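Local coordinates for protein biuret hydrolase (Pseudomonas sp., PDB 6C62) that hydrolyses 1-carboxybiuret to urea-1,3-dicarboxylate and ammonia, a step in the bacterial degradation of atrazine, at residues N36-A50 with K108-M120. Residues are numbered along the deposited sequence; the frame is centred on the assembly and turned at random.
Sequences NAFTCRTVERARAEA and KAAGAVLLGGLNM
Strand 38-41, the outermost of the central mixed sheet of this amidase-family fold within the chain, pairs antiparallel with strand 113-118, and a classic beta bulge, in which Thr39 and Cys40 both face Gly117, interrupts the register. Gly117 O takes two backbone bonds from the same face of its plane, from Thr39 N at 2.8 Å and Cys40 N at 3.3 Å, while Gly117 N answers Cys40 O. Glycine suits position Gly116 for two reasons: a CB would clash with Cys40 O, and at its positive phi it would also jam against Leu115 O. On the Phe38 ring, Leu118 CD2 sits squarely over one face, 3.5 Å from the centroid, a CH-pi contact between side chains lying side by side.

Where the strand gives way to helix 43-58, a chi1 of 53° sets Thr42 OG1 between its backbone N and carbonyl carbon, from where it donates to Leu114 O from above the carbonyl plane (2.9 Å). The helix then runs alongside strand 113-118, and small Ala46 lets it come close, its CB 3.8 Å from Leu115 CD1. Glu49 OE1 accepts Leu114 N almost straight (2.8 Å, 173°). Glu49 OE2 makes a salt bridge to Arg45 NE (2.8 Å); the guanidinium, its NH1 salt-bridged to Asp100, lies with one face over Leu114 CD2. With an alanine in place of Glu49, Leu114 N would probably lose its acceptor and Arg45 a salt-bridge mate, leaving the guanidinium freer to turn. One carboxylate thus serves both a strand N-H and an arginine, tying helix to strand and probably limiting the arginine's movement.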
ATOM      1  N   ASN A  36      31.115  -1.288  23.593  1.00 12.65           N
ATOM      2  CA  ASN A  36      29.703  -1.479  23.909  1.00 12.79           C
ATOM      3  C   ASN A  36      28.862  -1.791  22.636  1.00 12.83           C
ATOM      4  O   ASN A  36      27.834  -1.207  22.409  1.00 13.19           O
ATOM      5  CB  ASN A  36      29.140  -0.262  24.662  1.00 14.23           C
ATOM      6  CG  ASN A  36      27.777  -0.525  25.263  1.00 15.62           C
ATOM      7  OD1 ASN A  36      27.587  -1.535  25.895  1.00 18.21           O
ATOM      8  ND2 ASN A  36      26.836   0.430  25.127  1.00 15.08           N
ATOM      9  N   ALA A  37      29.363  -2.698  21.816  1.00 12.63           N
ATOM     10  CA  ALA A  37      28.643  -3.181  20.631  1.00 12.89           C
ATOM     11  C   ALA A  37      27.671  -4.288  20.979  1.00 11.98           C
ATOM     12  O   ALA A  37      26.633  -4.363  20.325  1.00 13.32           O
ATOM     13  CB  ALA A  37      29.606  -3.662  19.577  1.00 12.52           C
ATOM     14  N   PHE A  38      27.935  -5.121  21.980  1.00 11.80           N
ATOM     15  CA  PHE A  38      27.065  -6.250  22.302  1.00 12.00           C
ATOM     16  C   PHE A  38      26.053  -5.984  23.408  1.00 14.56           C
ATOM     17  O   PHE A  38      26.395  -5.412  24.421  1.00 16.25           O
ATOM     18  CB  PHE A  38      27.876  -7.482  22.714  1.00 12.94           C
ATOM     19  CG  PHE A  38      28.445  -8.247  21.562  1.00 12.36           C
ATOM     20  CD1 PHE A  38      29.555  -7.781  20.892  1.00 11.94           C
ATOM     21  CD2 PHE A  38      27.855  -9.433  21.159  1.00 12.47           C
ATOM     22  CE1 PHE A  38      30.106  -8.485  19.820  1.00 13.17           C
ATOM     23  CE2 PHE A  38      28.370 -10.153  20.103  1.00 13.69           C
ATOM     24  CZ  PHE A  38      29.516  -9.666  19.411  1.00 13.61           C
ATOM     25  N   THR A  39      24.815  -6.423  23.267  1.00 13.16           N
ATOM     26  CA  THR A  39      23.854  -6.403  24.342  1.00 14.46           C
ATOM     27  C   THR A  39      23.589  -7.772  24.884  1.00 18.63           C
ATOM     28  O   THR A  39      22.916  -7.876  25.944  1.00 20.44           O
ATOM     29  CB  THR A  39      22.486  -5.810  23.914  1.00 15.08           C
ATOM     30  OG1 THR A  39      21.970  -6.453  22.720  1.00 14.31           O
ATOM     31  CG2 THR A  39      22.641  -4.321  23.630  1.00 15.25           C
ATOM     32  N   CYS A  40      23.993  -8.823  24.166  1.00 17.12           N
ATOM     33  CA  CYS A  40      23.822 -10.154  24.663  1.00 20.42           C
ATOM     34  C   CYS A  40      24.800 -11.114  24.022  1.00 18.66           C
ATOM     35  O   CYS A  40      25.093 -10.976  22.845  1.00 17.64           O
ATOM     36  CB  CYS A  40      22.370 -10.497  24.523  1.00 24.09           C
ATOM     37  SG  CYS A  40      21.963 -11.634  23.295  1.00 31.45           S
ATOM     38  N   ARG A  41      25.407 -11.963  24.800  1.00 16.89           N
ATOM     39  CA  ARG A  41      26.432 -12.894  24.278  1.00 19.91           C
ATOM     40  C   ARG A  41      25.870 -14.315  24.380  1.00 19.56           C
ATOM     41  O   ARG A  41      25.576 -14.779  25.477  1.00 21.90           O
ATOM     42  CB  ARG A  41      27.726 -12.791  25.040  1.00 21.87           C
ATOM     43  CG  ARG A  41      28.299 -11.403  24.984  1.00 25.42           C
ATOM     44  CD  ARG A  41      29.593 -11.311  25.791  1.00 28.97           C
ATOM     45  NE  ARG A  41      29.836  -9.942  26.247  1.00 32.04           N
ATOM     46  CZ  ARG A  41      30.907  -9.527  26.947  1.00 35.90           C
ATOM     47  NH1 ARG A  41      31.880 -10.372  27.317  1.00 31.70           N
ATOM     48  NH2 ARG A  41      30.981  -8.239  27.305  1.00 34.06           N
ATOM     49  N   THR A  42      25.686 -14.983  23.237  1.00 15.50           N
ATOM     50  CA  THR A  42      25.102 -16.321  23.178  1.00 15.38           C
ATOM     51  C   THR A  42      26.169 -17.402  23.273  1.00 16.35           C
ATOM     52  O   THR A  42      26.464 -18.128  22.310  1.00 16.50           O
ATOM     53  CB  THR A  42      24.224 -16.495  21.919  1.00 15.12           C
ATOM     54  OG1 THR A  42      24.962 -16.140  20.740  1.00 14.76           O
ATOM     55  CG2 THR A  42      23.018 -15.555  22.044  1.00 15.91           C
ATOM     56  N   VAL A  43      26.773 -17.508  24.430  1.00 17.13           N
ATOM     57  CA  VAL A  43      28.070 -18.234  24.579  1.00 16.73           C
ATOM     58  C   VAL A  43      27.887 -19.723  24.424  1.00 17.26           C
ATOM     59  O   VAL A  43      28.634 -20.393  23.697  1.00 19.22           O
ATOM     60  CB  VAL A  43      28.715 -17.879  25.944  1.00 19.02           C
ATOM     61  CG1 VAL A  43      29.949 -18.709  26.224  1.00 22.99           C
ATOM     62  CG2 VAL A  43      29.128 -16.433  25.934  1.00 21.07           C
ATOM     63  N   GLU A  44      26.908 -20.254  25.117  1.00 16.66           N
ATOM     64  CA  GLU A  44      26.588 -21.656  25.062  1.00 19.63           C
ATOM     65  C   GLU A  44      26.174 -22.094  23.627  1.00 17.68           C
ATOM     66  O   GLU A  44      26.625 -23.122  23.129  1.00 15.83           O
ATOM     67  CB  GLU A  44      25.454 -21.972  26.066  1.00 22.72           C
ATOM     68  CG  GLU A  44      25.192 -23.459  26.238  1.00 30.62           C
ATOM     69  CD  GLU A  44      24.042 -23.824  27.204  1.00 36.92           C
ATOM     70  OE1 GLU A  44      23.719 -22.998  28.074  1.00 43.19           O
ATOM     71  OE2 GLU A  44      23.466 -24.933  27.078  1.00 43.91           O
ATOM     72  N   ARG A  45      25.327 -21.310  22.987  1.00 15.14           N
ATOM     73  CA  ARG A  45      24.972 -21.562  21.609  1.00 15.63           C
ATOM     74  C   ARG A  45      26.175 -21.510  20.666  1.00 14.01           C
ATOM     75  O   ARG A  45      26.317 -22.360  19.803  1.00 16.52           O
ATOM     76  CB  ARG A  45      23.909 -20.587  21.139  1.00 15.86           C
ATOM     77  CG  ARG A  45      23.477 -20.839  19.724  1.00 17.94           C
ATOM     78  CD  ARG A  45      22.550 -19.752  19.279  1.00 18.45           C
ATOM     79  NE  ARG A  45      22.316 -19.824  17.845  1.00 19.24           N
ATOM     80  CZ  ARG A  45      21.188 -19.562  17.244  1.00 19.10           C
ATOM     81  NH1 ARG A  45      20.113 -19.165  17.915  1.00 18.19           N
ATOM     82  NH2 ARG A  45      21.158 -19.698  15.929  1.00 21.47           N
ATOM     83  N   ALA A  46      27.010 -20.501  20.787  1.00 14.02           N
ATOM     84  CA  ALA A  46      28.168 -20.380  19.951  1.00 13.53           C
ATOM     85  C   ALA A  46      29.065 -21.599  20.061  1.00 13.87           C
ATOM     86  O   ALA A  46      29.567 -22.093  19.060  1.00 13.35           O
ATOM     87  CB  ALA A  46      28.952 -19.161  20.337  1.00 13.96           C
ATOM     88  N   ARG A  47      29.315 -22.028  21.293  1.00 14.26           N
ATOM     89  CA  ARG A  47      30.210 -23.141  21.500  1.00 14.29           C
ATOM     90  C   ARG A  47      29.627 -24.439  20.920  1.00 13.23           C
ATOM     91  O   ARG A  47      30.394 -25.213  20.347  1.00 13.42           O
ATOM     92  CB  ARG A  47      30.566 -23.333  22.983  1.00 14.33           C
ATOM     93  CG  ARG A  47      31.470 -22.236  23.463  1.00 16.43           C
ATOM     94  CD  ARG A  47      31.603 -22.163  24.982  1.00 18.37           C
ATOM     95  NE  ARG A  47      32.732 -21.329  25.368  1.00 20.71           N
ATOM     96  CZ  ARG A  47      32.875 -20.741  26.550  1.00 25.74           C
ATOM     97  NH1 ARG A  47      31.955 -20.893  27.502  1.00 29.31           N
ATOM     98  NH2 ARG A  47      33.934 -20.002  26.779  1.00 25.85           N
ATOM     99  N   ALA A  48      28.318 -24.645  21.064  1.00 12.56           N
ATOM    100  CA  ALA A  48      27.683 -25.860  20.518  1.00 13.89           C
ATOM    101  C   ALA A  48      27.675 -25.819  18.994  1.00 14.36           C
ATOM    102  O   ALA A  48      27.886 -26.871  18.365  1.00 16.08           O
ATOM    103  CB  ALA A  48      26.274 -26.035  21.016  1.00 13.58           C
ATOM    104  N   GLU A  49      27.465 -24.644  18.384  1.00 14.14           N
ATOM    105  CA  GLU A  49      27.527 -24.526  16.926  1.00 14.97           C
ATOM    106  C   GLU A  49      28.909 -24.820  16.354  1.00 15.44           C
ATOM    107  O   GLU A  49      29.043 -25.542  15.327  1.00 13.12           O
ATOM    108  CB  GLU A  49      26.989 -23.180  16.412  1.00 16.27           C
ATOM    109  CG  GLU A  49      25.454 -23.068  16.484  1.00 18.43           C
ATOM    110  CD  GLU A  49      24.888 -21.644  16.164  1.00 21.77           C
ATOM    111  OE1 GLU A  49      25.640 -20.632  16.159  1.00 23.91           O
ATOM    112  OE2 GLU A  49      23.648 -21.499  15.971  1.00 26.76           O
ATOM    113  N   ALA A  50      29.924 -24.264  17.012  1.00 14.49           N
ATOM    114  CA  ALA A  50      31.318 -24.464  16.608  1.00 14.90           C
ATOM    115  C   ALA A  50      31.694 -25.959  16.769  1.00 15.56           C
ATOM    116  O   ALA A  50      32.282 -26.587  15.827  1.00 15.25           O
ATOM    117  CB  ALA A  50      32.238 -23.560  17.422  1.00 13.56           C
ATOM    118  N   LYS A 108      22.967 -19.890   9.962  1.00 16.60           N
ATOM    119  CA  LYS A 108      23.191 -21.118  10.711  1.00 17.06           C
ATOM    120  C   LYS A 108      23.325 -22.355   9.755  1.00 16.11           C
ATOM    121  O   LYS A 108      24.278 -23.116   9.893  1.00 14.31           O
ATOM    122  CB  LYS A 108      22.086 -21.342  11.729  1.00 18.80           C
ATOM    123  CG  LYS A 108      22.229 -22.656  12.433  1.00 24.74           C
ATOM    124  CD  LYS A 108      21.222 -22.828  13.546  1.00 29.59           C
ATOM    125  CE  LYS A 108      20.678 -24.259  13.587  1.00 37.85           C
ATOM    126  NZ  LYS A 108      20.979 -25.132  14.794  1.00 41.30           N
ATOM    127  N   ALA A 109      22.403 -22.494   8.800  1.00 15.11           N
ATOM    128  CA  ALA A 109      22.432 -23.570   7.792  1.00 15.35           C
ATOM    129  C   ALA A 109      23.696 -23.507   6.950  1.00 14.87           C
ATOM    130  O   ALA A 109      24.130 -24.524   6.467  1.00 15.84           O
ATOM    131  CB  ALA A 109      21.192 -23.548   6.864  1.00 14.54           C
ATOM    132  N   ALA A 110      24.237 -22.306   6.704  1.00 13.16           N
ATOM    133  CA  ALA A 110      25.479 -22.183   5.996  1.00 13.57           C
ATOM    134  C   ALA A 110      26.731 -22.434   6.879  1.00 12.94           C
ATOM    135  O   ALA A 110      27.825 -22.365   6.383  1.00 13.26           O
ATOM    136  CB  ALA A 110      25.564 -20.802   5.347  1.00 14.24           C
ATOM    137  N   GLY A 111      26.546 -22.721   8.165  1.00 12.61           N
ATOM    138  CA  GLY A 111      27.633 -23.144   9.064  1.00 13.54           C
ATOM    139  C   GLY A 111      28.127 -22.024   9.943  1.00 13.09           C
ATOM    140  O   GLY A 111      29.052 -22.231  10.659  1.00 13.08           O
ATOM    141  N   ALA A 112      27.530 -20.825   9.855  1.00 13.76           N
ATOM    142  CA  ALA A 112      27.994 -19.716  10.655  1.00 12.75           C
ATOM    143  C   ALA A 112      27.604 -19.898  12.125  1.00 12.09           C
ATOM    144  O   ALA A 112      26.620 -20.551  12.461  1.00 12.59           O
ATOM    145  CB  ALA A 112      27.522 -18.406  10.079  1.00 12.33           C
ATOM    146  N   VAL A 113      28.386 -19.273  12.983  1.00 11.52           N
ATOM    147  CA  VAL A 113      28.319 -19.416  14.438  1.00 11.66           C
ATOM    148  C   VAL A 113      27.940 -18.106  15.115  1.00 11.92           C
ATOM    149  O   VAL A 113      28.705 -17.093  15.069  1.00 12.63           O
ATOM    150  CB  VAL A 113      29.702 -19.884  14.969  1.00 11.58           C
ATOM    151  CG1 VAL A 113      29.733 -19.916  16.484  1.00 12.50           C
ATOM    152  CG2 VAL A 113      30.019 -21.272  14.405  1.00 11.86           C
ATOM    153  N   LEU A 114      26.801 -18.113  15.814  1.00 11.54           N
ATOM    154  CA  LEU A 114      26.231 -16.893  16.342  1.00 12.18           C
ATOM    155  C   LEU A 114      26.786 -16.552  17.715  1.00 13.48           C
ATOM    156  O   LEU A 114      26.646 -17.352  18.652  1.00 13.73           O
ATOM    157  CB  LEU A 114      24.695 -17.014  16.424  1.00 12.88           C
ATOM    158  CG  LEU A 114      23.975 -15.831  17.079  1.00 12.67           C
ATOM    159  CD1 LEU A 114      24.071 -14.647  16.194  1.00 12.35           C
ATOM    160  CD2 LEU A 114      22.531 -16.163  17.280  1.00 14.11           C
ATOM    161  N   LEU A 115      27.343 -15.353  17.842  1.00 13.07           N
ATOM    162  CA  LEU A 115      27.934 -14.891  19.077  1.00 14.01           C
ATOM    163  C   LEU A 115      27.044 -13.982  19.906  1.00 13.99           C
ATOM    164  O   LEU A 115      27.276 -13.851  21.153  1.00 13.07           O
ATOM    165  CB  LEU A 115      29.252 -14.183  18.801  1.00 15.51           C
ATOM    166  CG  LEU A 115      30.468 -15.091  18.889  1.00 19.48           C
ATOM    167  CD1 LEU A 115      30.395 -16.415  18.170  1.00 21.32           C
ATOM    168  CD2 LEU A 115      31.571 -14.295  18.265  1.00 22.08           C
ATOM    169  N   GLY A 116      26.043 -13.350  19.275  1.00 13.96           N
ATOM    170  CA  GLY A 116      25.007 -12.703  20.061  1.00 14.27           C
ATOM    171  C   GLY A 116      24.353 -11.506  19.400  1.00 14.04           C
ATOM    172  O   GLY A 116      24.324 -11.413  18.154  1.00 12.39           O
ATOM    173  N   GLY A 117      23.786 -10.654  20.251  1.00 12.55           N
ATOM    174  CA  GLY A 117      22.930  -9.529  19.822  1.00 12.30           C
ATOM    175  C   GLY A 117      23.660  -8.207  20.041  1.00 11.84           C
ATOM    176  O   GLY A 117      24.406  -8.059  21.019  1.00 11.25           O
ATOM    177  N   LEU A 118      23.435  -7.264  19.139  1.00 11.14           N
ATOM    178  CA  LEU A 118      24.163  -6.001  19.071  1.00  9.92           C
ATOM    179  C   LEU A 118      23.308  -4.765  19.317  1.00  9.80           C
ATOM    180  O   LEU A 118      22.139  -4.680  18.911  1.00  9.78           O
ATOM    181  CB  LEU A 118      24.847  -5.863  17.694  1.00  9.72           C
ATOM    182  CG  LEU A 118      25.753  -7.012  17.325  1.00 10.01           C
ATOM    183  CD1 LEU A 118      26.193  -6.832  15.899  1.00 10.24           C
ATOM    184  CD2 LEU A 118      26.967  -7.106  18.239  1.00 10.69           C
ATOM    185  N   ASN A 119      23.953  -3.763  19.914  1.00  9.95           N
ATOM    186  CA  ASN A 119      23.308  -2.497  20.303  1.00  9.76           C
ATOM    187  C   ASN A 119      22.809  -1.725  19.058  1.00 10.28           C
ATOM    188  O   ASN A 119      23.384  -1.843  17.960  1.00 10.18           O
ATOM    189  CB  ASN A 119      24.304  -1.640  21.103  1.00 10.19           C
ATOM    190  CG  ASN A 119      23.661  -0.525  21.918  1.00 10.45           C
ATOM    191  OD1 ASN A 119      22.500  -0.604  22.336  1.00 11.23           O
ATOM    192  ND2 ASN A 119      24.468   0.562  22.166  1.00 10.41           N
ATOM    193  N   MET A 120      21.746  -0.937  19.258  1.00  9.83           N
ATOM    194  CA  MET A 120      21.104  -0.172  18.226  1.00 10.17           C
ATOM    195  C   MET A 120      20.375   1.012  18.824  1.00 10.01           C
ATOM    196  O   MET A 120      20.064   1.025  20.003  1.00  8.72           O
ATOM    197  CB  MET A 120      20.153  -1.050  17.409  1.00  9.78           C
ATOM    198  CG  MET A 120      19.070  -1.763  18.254  1.00  9.75           C
ATOM    199  SD  MET A 120      17.777  -2.579  17.289  1.00  9.76           S
ATOM    200  CE  MET A 120      16.723  -1.253  16.721  1.00 10.86           C
TER